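Local coordinates for protein diphosphomevalonate decarboxylase, putative (Trypanosoma brucei, PDB 2HKE) that probably catalyses the ATP-dependent decarboxylation of (R)-5-diphosphomevalonate to isopentenyl diphosphate, a precursor of isoprenoids and sterols, at residues Lys195-Thr200 against Pro260-Ala265; Leu207-Leu212 against Ala256-Lys261. The protein carries 1 engineered substitution. One frame throughout, in Å; residues are numbered along the deposited sequence.

In the fold
Followed from the N terminus, the chain leaves strand 183-189 and reaches Lys195-Thr200 and helix 199-209; all four segments belong to the GHMP-type C-terminal family region. Contact 2 joins the far end of that helix, Leu207-Leu212, to Ala256-Lys261, and closes an almost wholly helical excursion made of helices 213-234 and 237-256. Contact 1 closes a wider loop around it, bringing the loop that leads into the same helix, and its first turn, to Pro260-Ala265. The two are therefore nested, not crossed, their second segments overlapping at Pro260 and Lys261, with centres about 11 Å apart. Together they lay one connecting segment, between helices 237-256 and 267-283, along helix 199-209.

Contact 1: residues Lys195-Thr200 against Pro260-Ala265; sequences KDVSST and PKITYA. With SO4 (sulfate ion), chain C.
Asp196 shows how one carboxylate can join two loops through both of its oxygens. Its CB lies 3.8 Å from Thr263 O and approaches the Tyr264 ring obliquely, 4.1 Å from CE1. With CG anti to the backbone N (chi1 -152°), the carboxylate reaches the backbone of the other segment, CG standing 3.9 Å from Thr263 N. There OD2 accepts a nearly straight hydrogen bond from Thr263 N, 2.9 Å long, and the N-H arrives from above the carboxylate plane. OD1 turns back to its own loop, where its anti lone pair takes the N-H of Val197 at 2.6 Å. The same oxygen receives a water that also donates to Lys261 O, so the carboxylate grips three donors, a setting that would probably favour its ionised form.

Tyr264 adds a second bond in the same sense, its OH donating to Val197 O at 2.9 Å. This carbonyl oxygen sits at the ring edge, near the ring plane, while the hydroxyl lies above the carbonyl plane. Ile262 CG2 rests over one ring face, offset toward the rim. Val197 CG2 meets Ile262 CG1 at 4.0 Å, the two side chains crossing at about a right angle.

Just beyond, Ser198 is the N-cap of helix 199-209, its OG bonded to Lys201 N. At the helix start Thr200 OG1 donates to a sulfate ion, probably from the crystallisation liquor, which Lys22, Arg77 and Ser144 also hold. Ile262 packs on Ser206 of helix 199-209 and Cys255 of helix 237-256, while Tyr264 touches the loops at Trp20 and Ala294.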
loop_
_atom_site.group_PDB
_atom_site.type_symbol
_atom_site.label_atom_id
_atom_site.label_comp_id
_atom_site.label_asym_id
_atom_site.label_seq_id
_atom_site.Cartn_x
_atom_site.Cartn_y
_atom_site.Cartn_z
ATOM N N LYS A 195 -16.924 2.051 -11.369
ATOM C CA LYS A 195 -15.964 0.966 -11.576
ATOM C C LYS A 195 -15.234 1.183 -12.881
ATOM O O LYS A 195 -15.844 1.523 -13.900
ATOM C CB LYS A 195 -16.651 -0.409 -11.605
ATOM C CG LYS A 195 -15.677 -1.587 -11.371
ATOM C CD LYS A 195 -16.402 -2.942 -11.252
ATOM C CE LYS A 195 -16.406 -3.751 -12.579
ATOM N NZ LYS A 195 -17.781 -4.317 -12.900
ATOM N N ASP A 196 -13.930 1.000 -12.842
ATOM C CA ASP A 196 -13.080 1.099 -14.040
ATOM C C ASP A 196 -12.145 -0.131 -14.067
ATOM O O ASP A 196 -12.258 -1.009 -13.224
ATOM C CB ASP A 196 -12.300 2.423 -14.010
ATOM C CG ASP A 196 -11.940 2.943 -15.395
ATOM O OD1 ASP A 196 -11.614 2.106 -16.274
ATOM O OD2 ASP A 196 -11.967 4.196 -15.607
ATOM N N VAL A 197 -11.242 -0.193 -15.040
ATOM C CA VAL A 197 -10.384 -1.375 -15.217
ATOM C C VAL A 197 -9.557 -1.629 -13.955
ATOM O O VAL A 197 -9.282 -0.700 -13.175
ATOM C CB VAL A 197 -9.449 -1.233 -16.454
ATOM C CG1 VAL A 197 -10.290 -1.043 -17.730
ATOM C CG2 VAL A 197 -8.471 -0.068 -16.258
ATOM N N SER A 198 -9.163 -2.879 -13.751
ATOM C CA SER A 198 -8.268 -3.207 -12.644
ATOM C C SER A 198 -6.935 -2.512 -12.823
ATOM O O SER A 198 -6.564 -2.174 -13.931
ATOM C CB SER A 198 -8.016 -4.713 -12.594
ATOM O OG SER A 198 -7.229 -5.088 -13.709
ATOM N N SER A 199 -6.236 -2.296 -11.716
ATOM C CA SER A 199 -4.880 -1.745 -11.730
ATOM C C SER A 199 -3.960 -2.593 -12.620
ATOM O O SER A 199 -3.215 -2.080 -13.427
ATOM C CB SER A 199 -4.338 -1.737 -10.297
ATOM O OG SER A 199 -4.873 -0.620 -9.574
ATOM N N THR A 200 -4.062 -3.915 -12.509
ATOM C CA THR A 200 -3.197 -4.789 -13.302
ATOM C C THR A 200 -3.402 -4.569 -14.819
ATOM O O THR A 200 -2.453 -4.366 -15.571
ATOM C CB THR A 200 -3.453 -6.229 -12.967
ATOM O OG1 THR A 200 -3.152 -6.464 -11.583
ATOM C CG2 THR A 200 -2.576 -7.137 -13.813
ATOM N N PRO A 260 -8.478 3.491 -23.669
ATOM C CA PRO A 260 -9.513 4.388 -23.133
ATOM C C PRO A 260 -9.085 5.012 -21.809
ATOM O O PRO A 260 -8.266 4.425 -21.085
ATOM C CB PRO A 260 -10.685 3.463 -22.870
ATOM C CG PRO A 260 -10.394 2.209 -23.544
ATOM C CD PRO A 260 -8.936 2.101 -23.730
ATOM N N LYS A 261 -9.632 6.194 -21.518
ATOM C CA LYS A 261 -9.309 6.922 -20.298
ATOM C C LYS A 261 -9.635 6.071 -19.073
ATOM O O LYS A 261 -10.629 5.330 -19.032
ATOM C CB LYS A 261 -10.124 8.199 -20.246
ATOM C CG LYS A 261 -9.720 9.226 -19.250
ATOM C CD LYS A 261 -10.706 10.427 -19.341
ATOM C CE LYS A 261 -10.657 11.322 -18.087
ATOM N NZ LYS A 261 -11.468 12.620 -18.219
ATOM N N ILE A 262 -8.766 6.190 -18.081
ATOM C CA ILE A 262 -8.936 5.533 -16.792
ATOM C C ILE A 262 -9.177 6.612 -15.749
ATOM O O ILE A 262 -8.379 7.588 -15.654
ATOM C CB ILE A 262 -7.647 4.775 -16.358
ATOM C CG1 ILE A 262 -7.303 3.641 -17.327
ATOM C CG2 ILE A 262 -7.828 4.245 -14.903
ATOM C CD1 ILE A 262 -5.900 2.950 -17.085
ATOM N N THR A 263 -10.227 6.433 -14.954
ATOM C CA THR A 263 -10.582 7.392 -13.902
ATOM C C THR A 263 -10.839 6.663 -12.611
ATOM O O THR A 263 -11.816 5.908 -12.488
ATOM C CB THR A 263 -11.886 8.148 -14.252
ATOM O OG1 THR A 263 -11.745 8.719 -15.566
ATOM C CG2 THR A 263 -12.147 9.240 -13.216
ATOM N N TYR A 264 -9.970 6.891 -11.625
ATOM C CA TYR A 264 -10.225 6.359 -10.316
ATOM C C TYR A 264 -10.655 7.447 -9.326
ATOM O O TYR A 264 -11.193 7.136 -8.276
ATOM C CB TYR A 264 -8.954 5.679 -9.807
ATOM C CG TYR A 264 -8.519 4.501 -10.623
ATOM C CD1 TYR A 264 -9.368 3.433 -10.854
ATOM C CD2 TYR A 264 -7.220 4.433 -11.131
ATOM C CE1 TYR A 264 -8.928 2.308 -11.605
ATOM C CE2 TYR A 264 -6.790 3.343 -11.862
ATOM C CZ TYR A 264 -7.630 2.261 -12.066
ATOM O OH TYR A 264 -7.148 1.192 -12.810
ATOM N N ALA A 265 -10.306 8.692 -9.618
ATOM C CA ALA A 265 -10.609 9.826 -8.728
ATOM C C ALA A 265 -12.053 10.272 -8.920
ATOM O O ALA A 265 -12.603 10.148 -10.006
ATOM C CB ALA A 265 -9.708 10.930 -9.032
HETATM S S SO4 C . -0.080 -6.269 -9.758
HETATM O O1 SO4 C . -0.451 -6.542 -11.133
HETATM O O2 SO4 C . -0.531 -4.950 -9.381
HETATM O O3 SO4 C . -0.703 -7.240 -8.867
HETATM O O4 SO4 C . 1.378 -6.308 -9.625
HETATM O O HOH W 1 -10.720 2.501 -18.717
#

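Contact 2: residues Leu207-Leu212 against Ala256-Lys261; sequences LKTSPL and ATTEPK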
loop_
_atom_site.group_PDB
_atom_site.type_symbol
_atom_site.label_atom_id
_atom_site.label_comp_id
_atom_site.label_asym_id
_atom_site.label_seq_id
_atom_site.Cartn_x
_atom_site.Cartn_y
_atom_site.Cartn_z
ATOM N N LEU A 207 0.828 1.930 -20.228
ATOM C CA LEU A 207 2.119 1.758 -20.798
ATOM C C LEU A 207 2.016 1.728 -22.297
ATOM O O LEU A 207 2.890 2.266 -22.957
ATOM C CB LEU A 207 2.777 0.476 -20.293
ATOM C CG LEU A 207 4.236 0.241 -20.601
ATOM C CD1 LEU A 207 5.174 1.381 -20.149
ATOM C CD2 LEU A 207 4.606 -1.098 -19.852
ATOM N N LYS A 208 0.949 1.111 -22.811
ATOM C CA LYS A 208 0.706 1.017 -24.258
ATOM C C LYS A 208 0.313 2.357 -24.906
ATOM O O LYS A 208 0.680 2.608 -26.052
ATOM C CB LYS A 208 -0.411 0.006 -24.512
ATOM C CG LYS A 208 -0.613 -0.435 -25.968
ATOM C CD LYS A 208 -1.900 -1.216 -26.097
ATOM C CE LYS A 208 -2.085 -1.816 -27.505
ATOM N NZ LYS A 208 -3.327 -2.676 -27.563
ATOM N N THR A 209 -0.458 3.182 -24.203
ATOM C CA THR A 209 -1.161 4.301 -24.817
ATOM C C THR A 209 -0.913 5.700 -24.265
ATOM O O THR A 209 -1.087 6.688 -25.000
ATOM C CB THR A 209 -2.682 4.038 -24.818
ATOM O OG1 THR A 209 -3.190 4.059 -23.469
ATOM C CG2 THR A 209 -2.985 2.653 -25.480
ATOM N N SER A 210 -0.495 5.830 -23.005
ATOM C CA SER A 210 -0.295 7.169 -22.450
ATOM C C SER A 210 0.968 7.788 -23.000
ATOM O O SER A 210 2.066 7.189 -22.923
ATOM C CB SER A 210 -0.216 7.180 -20.910
ATOM O OG SER A 210 0.160 8.500 -20.478
ATOM N N PRO A 211 0.858 9.007 -23.562
ATOM C CA PRO A 211 2.093 9.588 -24.086
ATOM C C PRO A 211 3.061 9.991 -23.006
ATOM O O PRO A 211 4.179 10.353 -23.318
ATOM C CB PRO A 211 1.603 10.839 -24.849
ATOM C CG PRO A 211 0.409 11.240 -24.094
ATOM C CD PRO A 211 -0.290 9.899 -23.805
ATOM N N LEU A 212 2.650 9.915 -21.733
ATOM C CA LEU A 212 3.489 10.398 -20.625
ATOM C C LEU A 212 4.448 9.375 -19.998
ATOM O O LEU A 212 5.337 9.731 -19.207
ATOM C CB LEU A 212 2.584 10.978 -19.538
ATOM C CG LEU A 212 1.619 12.052 -20.050
ATOM C CD1 LEU A 212 0.740 12.497 -18.928
ATOM C CD2 LEU A 212 2.383 13.201 -20.692
ATOM N N ALA A 256 -5.499 9.708 -17.057
ATOM C CA ALA A 256 -6.387 10.556 -17.867
ATOM C C ALA A 256 -5.991 10.555 -19.348
ATOM O O ALA A 256 -6.836 10.807 -20.178
ATOM C CB ALA A 256 -6.369 12.010 -17.333
ATOM N N THR A 257 -4.729 10.300 -19.656
ATOM C CA THR A 257 -4.190 10.273 -21.015
ATOM C C THR A 257 -3.971 8.844 -21.558
ATOM O O THR A 257 -3.335 8.632 -22.606
ATOM C CB THR A 257 -2.886 11.011 -21.062
ATOM O OG1 THR A 257 -1.949 10.380 -20.201
ATOM C CG2 THR A 257 -3.044 12.496 -20.639
ATOM N N THR A 258 -4.493 7.875 -20.821
ATOM C CA THR A 258 -4.565 6.492 -21.272
ATOM C C THR A 258 -5.753 6.392 -22.216
ATOM O O THR A 258 -6.723 7.145 -22.092
ATOM C CB THR A 258 -4.703 5.542 -20.049
ATOM O OG1 THR A 258 -3.520 5.669 -19.247
ATOM C CG2 THR A 258 -4.859 4.048 -20.451
ATOM N N GLU A 259 -5.673 5.442 -23.149
ATOM C CA GLU A 259 -6.775 5.201 -24.110
ATOM C C GLU A 259 -7.230 3.756 -24.083
ATOM O O GLU A 259 -6.445 2.858 -24.380
ATOM C CB GLU A 259 -6.290 5.598 -25.499
ATOM C CG GLU A 259 -5.935 7.045 -25.554
ATOM C CD GLU A 259 -5.770 7.587 -26.939
ATOM O OE1 GLU A 259 -5.329 6.822 -27.832
ATOM O OE2 GLU A 259 -6.075 8.796 -27.129
ATOM N N PRO A 260 -8.478 3.491 -23.669
ATOM C CA PRO A 260 -9.513 4.388 -23.133
ATOM C C PRO A 260 -9.085 5.012 -21.809
ATOM O O PRO A 260 -8.266 4.425 -21.085
ATOM C CB PRO A 260 -10.685 3.463 -22.870
ATOM C CG PRO A 260 -10.394 2.209 -23.544
ATOM C CD PRO A 260 -8.936 2.101 -23.730
ATOM N N LYS A 261 -9.632 6.194 -21.518
ATOM C CA LYS A 261 -9.309 6.922 -20.298
ATOM C C LYS A 261 -9.635 6.071 -19.073
ATOM O O LYS A 261 -10.629 5.330 -19.032
ATOM C CB LYS A 261 -10.124 8.199 -20.246
ATOM C CG LYS A 261 -9.720 9.226 -19.250
ATOM C CD LYS A 261 -10.706 10.427 -19.341
ATOM C CE LYS A 261 -10.657 11.322 -18.087
ATOM N NZ LYS A 261 -11.468 12.620 -18.219
HETATM O O HOH W 2 -2.834 6.796 -27.291
#
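Hydrogen bonding through hydroxyls carries most of this junction, in which two chain segments meet just as each leaves a helix. Thr209 OG1 accepts from Glu259 N at 2.9 Å, in a nearly straight bond (170°). That hydroxyl lies in the crowded position between its backbone N and carbonyl carbon, and is also bonded to Gln205 O, one turn back in its own helix. Ser210 OG, anti to its backbone N, donates to Thr257 OG1 at 2.8 Å. The same Ser210 oxygen accepts from Leu212 N, a capping bond at the turn that leads into the next helix, so one serine serves both the turn and the neighbouring segment. Thr257 OG1 in its turn is bonded to Glu253 O and Ile254 O.

A weaker polar term is the CA-H...O contact from Ser210 CA to Thr257 O, 3.4 Å. Water extends the link by donating to Thr209 O and, weakly, to Glu259 OE1.

Among the van der Waals contacts, Pro211 CD approaches Thr257 O at 3.5 Å. Leu212 CD1 comes to 3.7 Å from Thr257 OG1, the two side chains crossing at about a right angle. Thr258 CG2 lies against Thr209 OG1, while the hydroxyl of Thr258 turns to Ile254 O and Ser206 OG.

The end of helix 199-209 is thus fastened to the end of helix 237-256, on which Ser210 and Leu212 also pack.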